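Local coordinates for protein esterase LipW (Mycobacterium marinum, PDB 3QH4) that probably hydrolyses ester bonds, as an alpha/beta-hydrolase-fold esterase of mycobacteria with strict substrate selectivity, at residues Pro72-Ile77 with Ser121-Leu126; Ala85-Tyr90 with Leu153-Arg158; Ala163-Gly168 with Leu192-Leu197; Pro185-Gln190 with Gly246-Leu251. All coordinates share one frame; numbering follows the deposited sequence.

From the N terminus, strand 72-79 leads into strand 85-91 before contact 1 closes, when strand 118-122 returns between them in the sheet. Contact 2 opens on strand 85-91 inside that loop and closes beyond it, at strand 155-156, which makes contacts 1 and 2 cross; Val122 N also lies 2.9 Å from Tyr90 O. Contact 3 then closes a short loop over helix 167-181, joining strand 160-165 to strand 189-193. Contact 4 crosses it, opening at Pro185 and closing on strand 250-255. Contacts 1, 3 and 4 tie neighbouring strands of the mixed sheet, while contact 2 adds a short strand at the start of strand 85-91.

Contact 1: Pro72-Ile77 with Ser121-Leu126; sequences PVPVRI and SVDYRL
Pro74 meets Asp123 twice where the strand pair ends: its ring lies against the carboxylate, with CG 3.6 Å from Asp123 OD2, while its carbonyl oxygen accepts from Asp123 N at 3.0 Å. The setting is the antiparallel part of the alpha/beta-hydrolase sheet, where strand 72-79, second from the edge, runs beside strand 118-122. Asp123 has left the strand and sits at the centre of an inverse gamma turn. Its CG is anti to the backbone N (chi1 -169°), which carries the carboxylate obliquely across the proline ring, and CB comes to 3.2 Å from Pro74 O. Farther along, Arg76 and Ser121 are a hydrogen-bonded pair: Arg76 N donates to Ser121 O, and Ser121 N returns a nearly straight bond to Arg76 O (2.9 Å, 177° at the hydrogen). Between these bonds, Val75 faces Val122 as a non-hydrogen-bonded pair, and Val75 CA leans on Ser121 O. The guanidinium of Arg76 leads away from the contact to salt bridges with Asp62 and Asp102, leaving its CB to meet Ser121 CB. On the other face, helix 134-148 packs on Val73 and Val75 through Val142. Val73 and Val122 meet there by the methyls anti to their backbone nitrogens, CG1 to CG1 at 3.9 Å.

Contact 2: Ala85-Tyr90 with Leu153-Arg158; sequences APVVVY and LGFDAR
Asp156 N donates to Ala85 O across 2.7 Å, the shortest polar bond between these segments, and the same oxygen also receives Phe155 CA at 3.2 Å. The amide comes from well above the carbonyl plane of Ala85, so it does not use a lone-pair direction, although the N-H itself points almost straight at the oxygen (170°). Toward the same strand, Ala85 N donates to Gly154 O at 2.9 Å. Ala85 thus bonds to the residues before and after Phe155, the pattern of a parallel bridge, here between the start of strand 85-91 and the short strand 155-156. Gly154 closes the preceding helix with a Schellman motif, its positive phi turning the chain into this strand. The Phe155 ring is clamped on both faces. Val87 CG2 stands 3.9 Å above the ring centre, a CH-pi contact only 6° from the normal; with that methyl anti to the backbone N, CG1 is left to touch Phe155 CB. Leu153 CB rests toward the rim of the opposite face. Val146 of helix 134-148 packs on both Val87 and Phe155. At the far end, Asp156 OD1 accepts from Arg158 N in an Asx turn, while OD2 forms a salt bridge with Arg159. The carboxylate therefore has both a backbone and a charged partner, which probably favours its ionised form as the chain turns the corner.

Contact 3: Ala163-Gly168 with Leu192-Leu197; sequences AGSSAG and LHQPVL
Gln194 reaches back toward Ser165 with an extended side chain. From CB, chi1 of 56° puts CG between the backbone N and the carbonyl carbon, and the chain passes over the His193 ring: CG stands 3.6 Å above the centre of one face. CD then carries the amide past Ser165. NE2 donates to Ser165 OG at 3.1 Å, the hydroxyl lying close to the amide plane, and OE1 turns to the backbone N of Gly289. Both ends of the amide are thereby engaged, which fixes its rotation. The His193 ring is held too, by Thr253 at ND1 and Asp291 at NE2. The backbones pair as parallel strands: His193 N bonds to Gly164 O, and Ser166 N to His193 O at 2.8 Å, nearly along the C=O axis. A longer, weak bond of 3.3 Å runs from Val196 N to Ser166 O. Val196 CG2 packs against Ala167 N, 3.6 Å away. Ser166 itself has a strained backbone with phi +60°, and in the conformer modelled here, one of two, its OG is hydrogen-bonded to His288 NE2. With Gly164 and Gly168 on either side in a GxSxG pattern, this sharp turn from strand 160-165 into helix 167-181 fits the nucleophile elbow of alpha/beta hydrolases, where Ser166 would probably act with His288 and Asp258 as the catalytic triad.

Contact 4: Pro185-Gln190 with Gly246-Leu251; sequences PPVIFQ and GLPATL
Gln190 reaches across Thr250 because chi1 of 61° puts its CG between the backbone N and the carbonyl carbon, with the chain extended beyond; Phe189 CG, anti to the backbone N (chi1 -161°), brings the ring over Ala249 O. Here strands 189-193 and 250-255 begin to pair as parallel neighbours in the alpha/beta-hydrolase sheet. Gln190 N donates to Ala249 O at 2.8 Å, and Leu251 N donates to Gln190 O, bracketing the Gln190-Thr250 bridge. Ala249 O has a second neighbour in the Phe189 ring: it sits 3.4 Å above one face, offset toward the rim. The ring also reaches Ala249 CB with CD1 and Leu251 CB with CZ, while Leu311 and Ala314 of helix 298-315 touch the Phe189 side chain. On the other side, Pro248 O takes a bond from Thr250 OG1 at 2.9 Å and a weak one from Gln190 NE2 at 3.3 Å, so two side chains converge on one carbonyl. Ala176 of helix 167-181 packs on both Gln190 and Pro248. Ahead of the paired strands, Pro248 CB leans on Val187 O and its CG meets Val187 CG1. Where the backbones part, a water takes over: it donates to Ile188 O and accepts from Ala249 N, each oxygen-to-partner distance being 2.9 Å.

Contact 1: Pro72-Ile77 with Ser121-Leu126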
loop_
_atom_site.group_PDB
_atom_site.type_symbol
_atom_site.label_atom_id
_atom_site.label_comp_id
_atom_site.label_asym_id
_atom_site.label_seq_id
_atom_site.Cartn_x
_atom_site.Cartn_y
_atom_site.Cartn_z
ATOM N N PRO A 72 8.797 6.895 -18.973
ATOM C CA PRO A 72 7.510 6.905 -18.308
ATOM C C PRO A 72 7.467 6.175 -16.956
ATOM O O PRO A 72 8.349 5.389 -16.611
ATOM C CB PRO A 72 6.599 6.185 -19.317
ATOM C CG PRO A 72 7.518 5.223 -20.024
ATOM C CD PRO A 72 8.819 5.987 -20.143
ATOM N N VAL A 73 6.413 6.459 -16.204
ATOM C CA VAL A 73 6.064 5.666 -15.051
ATOM C C VAL A 73 4.973 4.720 -15.577
ATOM O O VAL A 73 3.937 5.201 -16.007
ATOM C CB VAL A 73 5.507 6.583 -13.928
ATOM C CG1 VAL A 73 4.962 5.732 -12.765
ATOM C CG2 VAL A 73 6.610 7.573 -13.450
ATOM N N PRO A 74 5.223 3.394 -15.591
ATOM C CA PRO A 74 4.163 2.459 -16.016
ATOM C C PRO A 74 3.031 2.431 -14.996
ATOM O O PRO A 74 3.255 2.673 -13.804
ATOM C CB PRO A 74 4.849 1.097 -16.045
ATOM C CG PRO A 74 6.342 1.421 -16.118
ATOM C CD PRO A 74 6.483 2.696 -15.305
ATOM N N VAL A 75 1.833 2.193 -15.502
ATOM C CA VAL A 75 0.646 2.071 -14.668
ATOM C C VAL A 75 -0.167 0.881 -15.138
ATOM O O VAL A 75 -0.055 0.442 -16.296
ATOM C CB VAL A 75 -0.234 3.355 -14.666
ATOM C CG1 VAL A 75 0.489 4.531 -13.953
ATOM C CG2 VAL A 75 -0.676 3.737 -16.099
ATOM N N ARG A 76 -0.964 0.337 -14.226
ATOM C CA ARG A 76 -1.979 -0.647 -14.602
ATOM C C ARG A 76 -3.335 -0.070 -14.237
ATOM O O ARG A 76 -3.559 0.354 -13.105
ATOM C CB ARG A 76 -1.746 -1.991 -13.906
ATOM C CG ARG A 76 -2.807 -3.052 -14.302
ATOM C CD ARG A 76 -2.325 -4.462 -13.990
ATOM N NE ARG A 76 -1.148 -4.824 -14.789
ATOM C CZ ARG A 76 -0.329 -5.833 -14.512
ATOM N NH1 ARG A 76 -0.524 -6.608 -13.438
ATOM N NH2 ARG A 76 0.705 -6.071 -15.335
ATOM N N ILE A 77 -4.240 -0.060 -15.205
ATOM C CA ILE A 77 -5.540 0.549 -14.977
ATOM C C ILE A 77 -6.603 -0.542 -14.907
ATOM O O ILE A 77 -6.738 -1.348 -15.844
ATOM C CB ILE A 77 -5.879 1.590 -16.062
ATOM C CG1 ILE A 77 -4.732 2.601 -16.196
ATOM C CG2 ILE A 77 -7.188 2.338 -15.714
ATOM C CD1 ILE A 77 -4.873 3.537 -17.394
ATOM N N SER A 121 -2.803 1.721 -10.700
ATOM C CA SER A 121 -1.717 1.224 -9.859
ATOM C C SER A 121 -0.385 1.739 -10.415
ATOM O O SER A 121 -0.127 1.623 -11.634
ATOM C CB SER A 121 -1.753 -0.312 -9.830
ATOM O OG SER A 121 -0.653 -0.823 -9.102
ATOM N N VAL A 122 0.450 2.273 -9.516
ATOM C CA VAL A 122 1.703 2.958 -9.895
ATOM C C VAL A 122 2.912 2.019 -9.845
ATOM O O VAL A 122 3.187 1.421 -8.787
ATOM C CB VAL A 122 1.984 4.164 -8.949
ATOM C CG1 VAL A 122 3.273 4.919 -9.380
ATOM C CG2 VAL A 122 0.824 5.119 -8.891
ATOM N N ASP A 123 3.623 1.881 -10.964
ATOM C CA ASP A 123 4.862 1.088 -10.961
ATOM C C ASP A 123 5.998 2.044 -10.624
ATOM O O ASP A 123 6.753 2.474 -11.524
ATOM C CB ASP A 123 5.102 0.452 -12.342
ATOM C CG ASP A 123 6.209 -0.575 -12.345
ATOM O OD1 ASP A 123 6.671 -1.000 -11.273
ATOM O OD2 ASP A 123 6.615 -0.987 -13.465
ATOM N N TYR A 124 6.097 2.393 -9.337
ATOM C CA TYR A 124 7.098 3.364 -8.892
ATOM C C TYR A 124 8.511 2.804 -8.817
ATOM O O TYR A 124 8.720 1.588 -8.638
ATOM C CB TYR A 124 6.688 3.950 -7.534
ATOM C CG TYR A 124 6.482 2.936 -6.428
ATOM C CD1 TYR A 124 5.192 2.474 -6.096
ATOM C CD2 TYR A 124 7.564 2.449 -5.703
ATOM C CE1 TYR A 124 5.001 1.559 -5.027
ATOM C CE2 TYR A 124 7.389 1.546 -4.637
ATOM C CZ TYR A 124 6.103 1.113 -4.311
ATOM O OH TYR A 124 5.942 0.232 -3.291
ATOM N N ARG A 125 9.483 3.704 -8.962
ATOM C CA ARG A 125 10.892 3.332 -8.890
ATOM C C ARG A 125 11.248 2.894 -7.468
ATOM O O ARG A 125 10.639 3.377 -6.481
ATOM C CB ARG A 125 11.790 4.493 -9.325
ATOM C CG ARG A 125 11.799 4.707 -10.878
ATOM C CD ARG A 125 12.460 6.047 -11.241
ATOM N NE ARG A 125 11.684 7.156 -10.676
ATOM C CZ ARG A 125 12.201 8.352 -10.384
ATOM N NH1 ARG A 125 13.488 8.615 -10.637
ATOM N NH2 ARG A 125 11.429 9.291 -9.841
ATOM N N LEU A 126 12.252 2.015 -7.405
ATOM C CA LEU A 126 12.593 1.258 -6.175
ATOM C C LEU A 126 13.932 1.597 -5.581
ATOM O O LEU A 126 14.897 1.834 -6.281
ATOM C CB LEU A 126 12.613 -0.253 -6.469
ATOM C CG LEU A 126 11.305 -0.848 -7.016
ATOM C CD1 LEU A 126 11.506 -2.320 -7.427
ATOM C CD2 LEU A 126 10.112 -0.698 -6.030
#

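Contact 2: Ala85-Tyr90 with Leu153-Arg158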
loop_
_atom_site.group_PDB
_atom_site.type_symbol
_atom_site.label_atom_id
_atom_site.label_comp_id
_atom_site.label_asym_id
_atom_site.label_seq_id
_atom_site.Cartn_x
_atom_site.Cartn_y
_atom_site.Cartn_z
ATOM N N ALA A 85 -15.932 7.004 -14.070
ATOM C CA ALA A 85 -15.821 6.166 -12.897
ATOM C C ALA A 85 -15.050 6.908 -11.795
ATOM O O ALA A 85 -14.059 7.606 -12.092
ATOM C CB ALA A 85 -15.094 4.882 -13.283
ATOM N N PRO A 86 -15.488 6.767 -10.529
ATOM C CA PRO A 86 -14.633 7.241 -9.429
ATOM C C PRO A 86 -13.322 6.461 -9.501
ATOM O O PRO A 86 -13.302 5.356 -10.018
ATOM C CB PRO A 86 -15.424 6.869 -8.175
ATOM C CG PRO A 86 -16.344 5.779 -8.592
ATOM C CD PRO A 86 -16.646 5.985 -10.040
ATOM N N VAL A 87 -12.229 7.040 -9.014
ATOM C CA VAL A 87 -10.924 6.440 -9.322
ATOM C C VAL A 87 -10.014 6.474 -8.106
ATOM O O VAL A 87 -10.021 7.457 -7.348
ATOM C CB VAL A 87 -10.256 7.159 -10.548
ATOM C CG1 VAL A 87 -10.085 8.666 -10.311
ATOM C CG2 VAL A 87 -8.891 6.509 -10.910
ATOM N N VAL A 88 -9.258 5.397 -7.926
ATOM C CA VAL A 88 -8.304 5.284 -6.819
ATOM C C VAL A 88 -6.902 5.235 -7.407
ATOM O O VAL A 88 -6.653 4.431 -8.306
ATOM C CB VAL A 88 -8.531 3.942 -6.023
ATOM C CG1 VAL A 88 -7.490 3.796 -4.883
ATOM C CG2 VAL A 88 -9.949 3.865 -5.473
ATOM N N VAL A 89 -5.965 6.051 -6.901
ATOM C CA VAL A 89 -4.564 5.895 -7.303
ATOM C C VAL A 89 -3.918 5.036 -6.232
ATOM O O VAL A 89 -3.947 5.415 -5.070
ATOM C CB VAL A 89 -3.845 7.257 -7.402
ATOM C CG1 VAL A 89 -2.337 7.063 -7.576
ATOM C CG2 VAL A 89 -4.474 8.078 -8.564
ATOM N N TYR A 90 -3.373 3.881 -6.629
ATOM C CA TYR A 90 -2.898 2.845 -5.697
ATOM C C TYR A 90 -1.396 2.605 -5.825
ATOM O O TYR A 90 -0.874 2.574 -6.962
ATOM C CB TYR A 90 -3.633 1.513 -5.972
ATOM C CG TYR A 90 -3.198 0.405 -5.053
ATOM C CD1 TYR A 90 -3.888 0.182 -3.829
ATOM C CD2 TYR A 90 -2.125 -0.435 -5.394
ATOM C CE1 TYR A 90 -3.477 -0.848 -2.984
ATOM C CE2 TYR A 90 -1.704 -1.471 -4.549
ATOM C CZ TYR A 90 -2.379 -1.656 -3.351
ATOM O OH TYR A 90 -1.978 -2.643 -2.490
ATOM N N LEU A 153 -9.687 9.389 -20.130
ATOM C CA LEU A 153 -9.516 8.092 -19.447
ATOM C C LEU A 153 -10.809 7.510 -18.851
ATOM O O LEU A 153 -10.857 6.323 -18.492
ATOM C CB LEU A 153 -8.420 8.201 -18.375
ATOM C CG LEU A 153 -7.002 8.501 -18.865
ATOM C CD1 LEU A 153 -6.107 8.833 -17.673
ATOM C CD2 LEU A 153 -6.421 7.353 -19.694
ATOM N N GLY A 154 -11.866 8.317 -18.768
ATOM C CA GLY A 154 -13.150 7.842 -18.237
ATOM C C GLY A 154 -13.256 7.867 -16.716
ATOM O O GLY A 154 -13.948 7.032 -16.125
ATOM N N PHE A 155 -12.567 8.827 -16.088
ATOM C CA PHE A 155 -12.608 8.992 -14.630
ATOM C C PHE A 155 -13.388 10.224 -14.190
ATOM O O PHE A 155 -13.431 11.230 -14.895
ATOM C CB PHE A 155 -11.187 9.134 -14.064
ATOM C CG PHE A 155 -10.248 8.022 -14.446
ATOM C CD1 PHE A 155 -10.713 6.731 -14.666
ATOM C CD2 PHE A 155 -8.869 8.269 -14.570
ATOM C CE1 PHE A 155 -9.824 5.699 -15.021
ATOM C CE2 PHE A 155 -7.983 7.256 -14.932
ATOM C CZ PHE A 155 -8.451 5.971 -15.150
ATOM N N ASP A 156 -13.988 10.141 -13.018
ATOM C CA ASP A 156 -14.549 11.300 -12.333
ATOM C C ASP A 156 -13.509 11.870 -11.351
ATOM O O ASP A 156 -13.317 11.354 -10.243
ATOM C CB ASP A 156 -15.838 10.905 -11.601
ATOM C CG ASP A 156 -16.531 12.098 -10.933
ATOM O OD1 ASP A 156 -16.018 13.243 -11.042
ATOM O OD2 ASP A 156 -17.594 11.891 -10.314
ATOM N N ALA A 157 -12.847 12.952 -11.752
ATOM C CA ALA A 157 -11.818 13.579 -10.905
ATOM C C ALA A 157 -12.355 14.167 -9.607
ATOM O O ALA A 157 -11.576 14.398 -8.667
ATOM C CB ALA A 157 -11.050 14.641 -11.702
ATOM N N ARG A 158 -13.667 14.400 -9.531
ATOM C CA ARG A 158 -14.277 14.847 -8.276
ATOM C C ARG A 158 -14.392 13.720 -7.242
ATOM O O ARG A 158 -14.757 13.969 -6.071
ATOM C CB ARG A 158 -15.656 15.467 -8.513
#

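Contact 3: Ala163-Gly168 with Leu192-Leu197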
loop_
_atom_site.group_PDB
_atom_site.type_symbol
_atom_site.label_atom_id
_atom_site.label_comp_id
_atom_site.label_asym_id
_atom_site.label_seq_id
_atom_site.Cartn_x
_atom_site.Cartn_y
_atom_site.Cartn_z
ATOM N N ALA A 163 -4.653 5.097 -2.215
ATOM C CA ALA A 163 -4.648 3.862 -1.469
ATOM C C ALA A 163 -3.293 3.219 -1.600
ATOM O O ALA A 163 -2.562 3.463 -2.579
ATOM C CB ALA A 163 -5.745 2.891 -2.013
ATOM N N GLY A 164 -2.957 2.389 -0.625
ATOM C CA GLY A 164 -1.732 1.599 -0.761
ATOM C C GLY A 164 -1.692 0.532 0.307
ATOM O O GLY A 164 -2.505 0.551 1.246
ATOM N N SER A 165 -0.698 -0.340 0.194
ATOM C CA SER A 165 -0.420 -1.353 1.206
ATOM C C SER A 165 1.013 -1.172 1.645
ATOM O O SER A 165 1.910 -1.035 0.791
ATOM C CB SER A 165 -0.553 -2.741 0.591
ATOM O OG SER A 165 -0.148 -3.777 1.478
ATOM N N SER A 166 1.226 -1.176 2.959
ATOM C CA SER A 166 2.595 -1.204 3.521
ATOM C C SER A 166 3.363 0.041 3.044
ATOM O O SER A 166 2.883 1.157 3.176
ATOM C CB SER A 166 3.302 -2.523 3.124
ATOM O OG SER A 166 4.450 -2.817 3.920
ATOM N N ALA A 167 4.561 -0.156 2.489
ATOM C CA ALA A 167 5.328 0.991 1.959
ATOM C C ALA A 167 4.547 1.772 0.892
ATOM O O ALA A 167 4.700 3.000 0.747
ATOM C CB ALA A 167 6.655 0.465 1.387
ATOM N N GLY A 168 3.714 1.101 0.101
ATOM C CA GLY A 168 2.843 1.853 -0.821
ATOM C C GLY A 168 1.848 2.763 -0.126
ATOM O O GLY A 168 1.464 3.809 -0.657
ATOM N N LEU A 192 -5.434 3.073 3.713
ATOM C CA LEU A 192 -4.062 2.723 4.120
ATOM C C LEU A 192 -4.096 1.317 4.732
ATOM O O LEU A 192 -4.495 1.127 5.901
ATOM C CB LEU A 192 -3.508 3.743 5.126
ATOM C CG LEU A 192 -3.621 5.220 4.749
ATOM C CD1 LEU A 192 -3.139 6.107 5.890
ATOM C CD2 LEU A 192 -2.815 5.540 3.478
ATOM N N HIS A 193 -3.705 0.335 3.933
ATOM C CA HIS A 193 -3.610 -1.028 4.453
ATOM C C HIS A 193 -2.219 -1.336 5.007
ATOM O O HIS A 193 -1.210 -1.170 4.314
ATOM C CB HIS A 193 -4.051 -2.061 3.392
ATOM C CG HIS A 193 -3.922 -3.482 3.853
ATOM N ND1 HIS A 193 -4.396 -3.910 5.076
ATOM C CD2 HIS A 193 -3.387 -4.574 3.250
ATOM C CE1 HIS A 193 -4.141 -5.202 5.216
ATOM N NE2 HIS A 193 -3.519 -5.625 4.129
ATOM N N GLN A 194 -2.215 -1.819 6.252
ATOM C CA GLN A 194 -1.007 -2.151 7.028
ATOM C C GLN A 194 0.153 -1.183 6.699
ATOM O O GLN A 194 1.249 -1.640 6.342
ATOM C CB GLN A 194 -0.636 -3.651 6.814
ATOM C CG GLN A 194 -0.446 -4.015 5.327
ATOM C CD GLN A 194 -0.155 -5.466 5.041
ATOM O OE1 GLN A 194 -0.280 -6.330 5.907
ATOM N NE2 GLN A 194 0.217 -5.747 3.792
ATOM N N PRO A 195 -0.093 0.137 6.839
ATOM C CA PRO A 195 0.886 1.141 6.365
ATOM C C PRO A 195 2.185 1.237 7.162
ATOM O O PRO A 195 2.211 1.076 8.389
ATOM C CB PRO A 195 0.126 2.464 6.471
ATOM C CG PRO A 195 -0.864 2.246 7.650
ATOM C CD PRO A 195 -1.290 0.782 7.433
ATOM N N VAL A 196 3.258 1.424 6.420
ATOM C CA VAL A 196 4.536 1.826 6.971
ATOM C C VAL A 196 4.419 3.339 7.219
ATOM O O VAL A 196 4.132 4.086 6.276
ATOM C CB VAL A 196 5.633 1.488 5.940
ATOM C CG1 VAL A 196 6.936 2.148 6.366
ATOM C CG2 VAL A 196 5.779 -0.062 5.856
ATOM N N LEU A 197 4.644 3.793 8.459
ATOM C CA LEU A 197 4.363 5.183 8.821
ATOM C C LEU A 197 5.464 5.923 9.538
ATOM O O LEU A 197 5.546 7.141 9.399
ATOM C CB LEU A 197 3.077 5.253 9.689
ATOM C CG LEU A 197 1.813 4.858 8.941
ATOM C CD1 LEU A 197 0.706 4.725 9.943
ATOM C CD2 LEU A 197 1.470 5.927 7.928
#

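Contact 4: Pro185-Gln190 with Gly246-Leu251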
loop_
_atom_site.group_PDB
_atom_site.type_symbol
_atom_site.label_atom_id
_atom_site.label_comp_id
_atom_site.label_asym_id
_atom_site.label_seq_id
_atom_site.Cartn_x
_atom_site.Cartn_y
_atom_site.Cartn_z
ATOM N N PRO A 185 -4.311 17.936 -6.689
ATOM C CA PRO A 185 -5.779 17.949 -6.821
ATOM C C PRO A 185 -6.499 17.372 -5.578
ATOM O O PRO A 185 -5.909 16.563 -4.850
ATOM C CB PRO A 185 -6.021 17.025 -8.009
ATOM C CG PRO A 185 -4.781 17.118 -8.815
ATOM C CD PRO A 185 -3.664 17.295 -7.851
ATOM N N PRO A 186 -7.763 17.765 -5.340
ATOM C CA PRO A 186 -8.418 17.267 -4.111
ATOM C C PRO A 186 -8.601 15.747 -4.079
ATOM O O PRO A 186 -8.827 15.121 -5.113
ATOM C CB PRO A 186 -9.778 17.959 -4.094
ATOM C CG PRO A 186 -9.764 18.955 -5.243
ATOM C CD PRO A 186 -8.556 18.781 -6.065
ATOM N N VAL A 187 -8.514 15.183 -2.878
ATOM C CA VAL A 187 -8.642 13.730 -2.647
ATOM C C VAL A 187 -9.705 13.530 -1.571
ATOM O O VAL A 187 -9.633 14.149 -0.511
ATOM C CB VAL A 187 -7.271 13.140 -2.168
ATOM C CG1 VAL A 187 -7.432 11.741 -1.552
ATOM C CG2 VAL A 187 -6.262 13.086 -3.359
ATOM N N ILE A 188 -10.699 12.680 -1.839
ATOM C CA ILE A 188 -11.812 12.543 -0.922
ATOM C C ILE A 188 -11.682 11.385 0.065
ATOM O O ILE A 188 -12.468 11.284 1.021
ATOM C CB ILE A 188 -13.175 12.444 -1.639
ATOM C CG1 ILE A 188 -13.291 11.142 -2.451
ATOM C CG2 ILE A 188 -13.405 13.728 -2.505
ATOM C CD1 ILE A 188 -14.719 10.885 -2.966
ATOM N N PHE A 189 -10.694 10.519 -0.146
ATOM C CA PHE A 189 -10.562 9.384 0.749
ATOM C C PHE A 189 -9.169 8.816 0.641
ATOM O O PHE A 189 -8.593 8.828 -0.459
ATOM C CB PHE A 189 -11.561 8.286 0.372
ATOM C CG PHE A 189 -11.807 7.288 1.478
ATOM C CD1 PHE A 189 -12.724 7.574 2.491
ATOM C CD2 PHE A 189 -11.129 6.064 1.497
ATOM C CE1 PHE A 189 -12.965 6.644 3.514
ATOM C CE2 PHE A 189 -11.329 5.143 2.538
ATOM C CZ PHE A 189 -12.262 5.432 3.547
ATOM N N GLN A 190 -8.645 8.307 1.756
ATOM C CA GLN A 190 -7.370 7.564 1.716
ATOM C C GLN A 190 -7.539 6.200 2.364
ATOM O O GLN A 190 -8.060 6.074 3.491
ATOM C CB GLN A 190 -6.211 8.351 2.376
ATOM C CG GLN A 190 -6.382 8.691 3.857
ATOM C CD GLN A 190 -5.156 9.423 4.441
ATOM O OE1 GLN A 190 -3.995 9.125 4.109
ATOM N NE2 GLN A 190 -5.428 10.437 5.255
ATOM N N GLY A 246 -7.436 18.175 8.451
ATOM C CA GLY A 246 -7.713 18.440 7.046
ATOM C C GLY A 246 -7.341 17.335 6.072
ATOM O O GLY A 246 -7.638 17.445 4.865
ATOM N N LEU A 247 -6.685 16.287 6.566
ATOM C CA LEU A 247 -6.450 15.107 5.727
ATOM C C LEU A 247 -7.775 14.425 5.371
ATOM O O LEU A 247 -8.773 14.584 6.102
ATOM C CB LEU A 247 -5.501 14.126 6.423
ATOM C CG LEU A 247 -4.075 14.661 6.586
ATOM C CD1 LEU A 247 -3.226 13.681 7.411
ATOM C CD2 LEU A 247 -3.383 14.912 5.214
ATOM N N PRO A 248 -7.808 13.698 4.232
ATOM C CA PRO A 248 -9.032 13.025 3.797
ATOM C C PRO A 248 -9.467 11.937 4.773
ATOM O O PRO A 248 -8.619 11.326 5.446
ATOM C CB PRO A 248 -8.666 12.388 2.448
ATOM C CG PRO A 248 -7.249 12.705 2.195
ATOM C CD PRO A 248 -6.677 13.498 3.307
ATOM N N ALA A 249 -10.782 11.725 4.830
ATOM C CA ALA A 249 -11.361 10.559 5.485
ATOM C C ALA A 249 -10.551 9.299 5.166
ATOM O O ALA A 249 -10.059 9.125 4.044
ATOM C CB ALA A 249 -12.788 10.396 5.055
ATOM N N THR A 250 -10.397 8.444 6.171
ATOM C CA THR A 250 -9.397 7.370 6.130
ATOM C C THR A 250 -9.996 6.016 6.522
ATOM O O THR A 250 -10.861 5.967 7.419
ATOM C CB THR A 250 -8.262 7.722 7.122
ATOM O OG1 THR A 250 -7.628 8.931 6.683
ATOM C CG2 THR A 250 -7.180 6.597 7.217
ATOM N N LEU A 251 -9.557 4.950 5.829
ATOM C CA LEU A 251 -9.680 3.574 6.325
ATOM C C LEU A 251 -8.262 3.116 6.553
ATOM O O LEU A 251 -7.431 3.183 5.641
ATOM C CB LEU A 251 -10.358 2.640 5.322
ATOM C CG LEU A 251 -10.263 1.162 5.721
ATOM C CD1 LEU A 251 -11.101 0.836 7.008
ATOM C CD2 LEU A 251 -10.744 0.287 4.540
HETATM O O HOH W 1 -8.530 16.271 1.899
HETATM O O HOH W 2 -12.471 13.315 3.133
#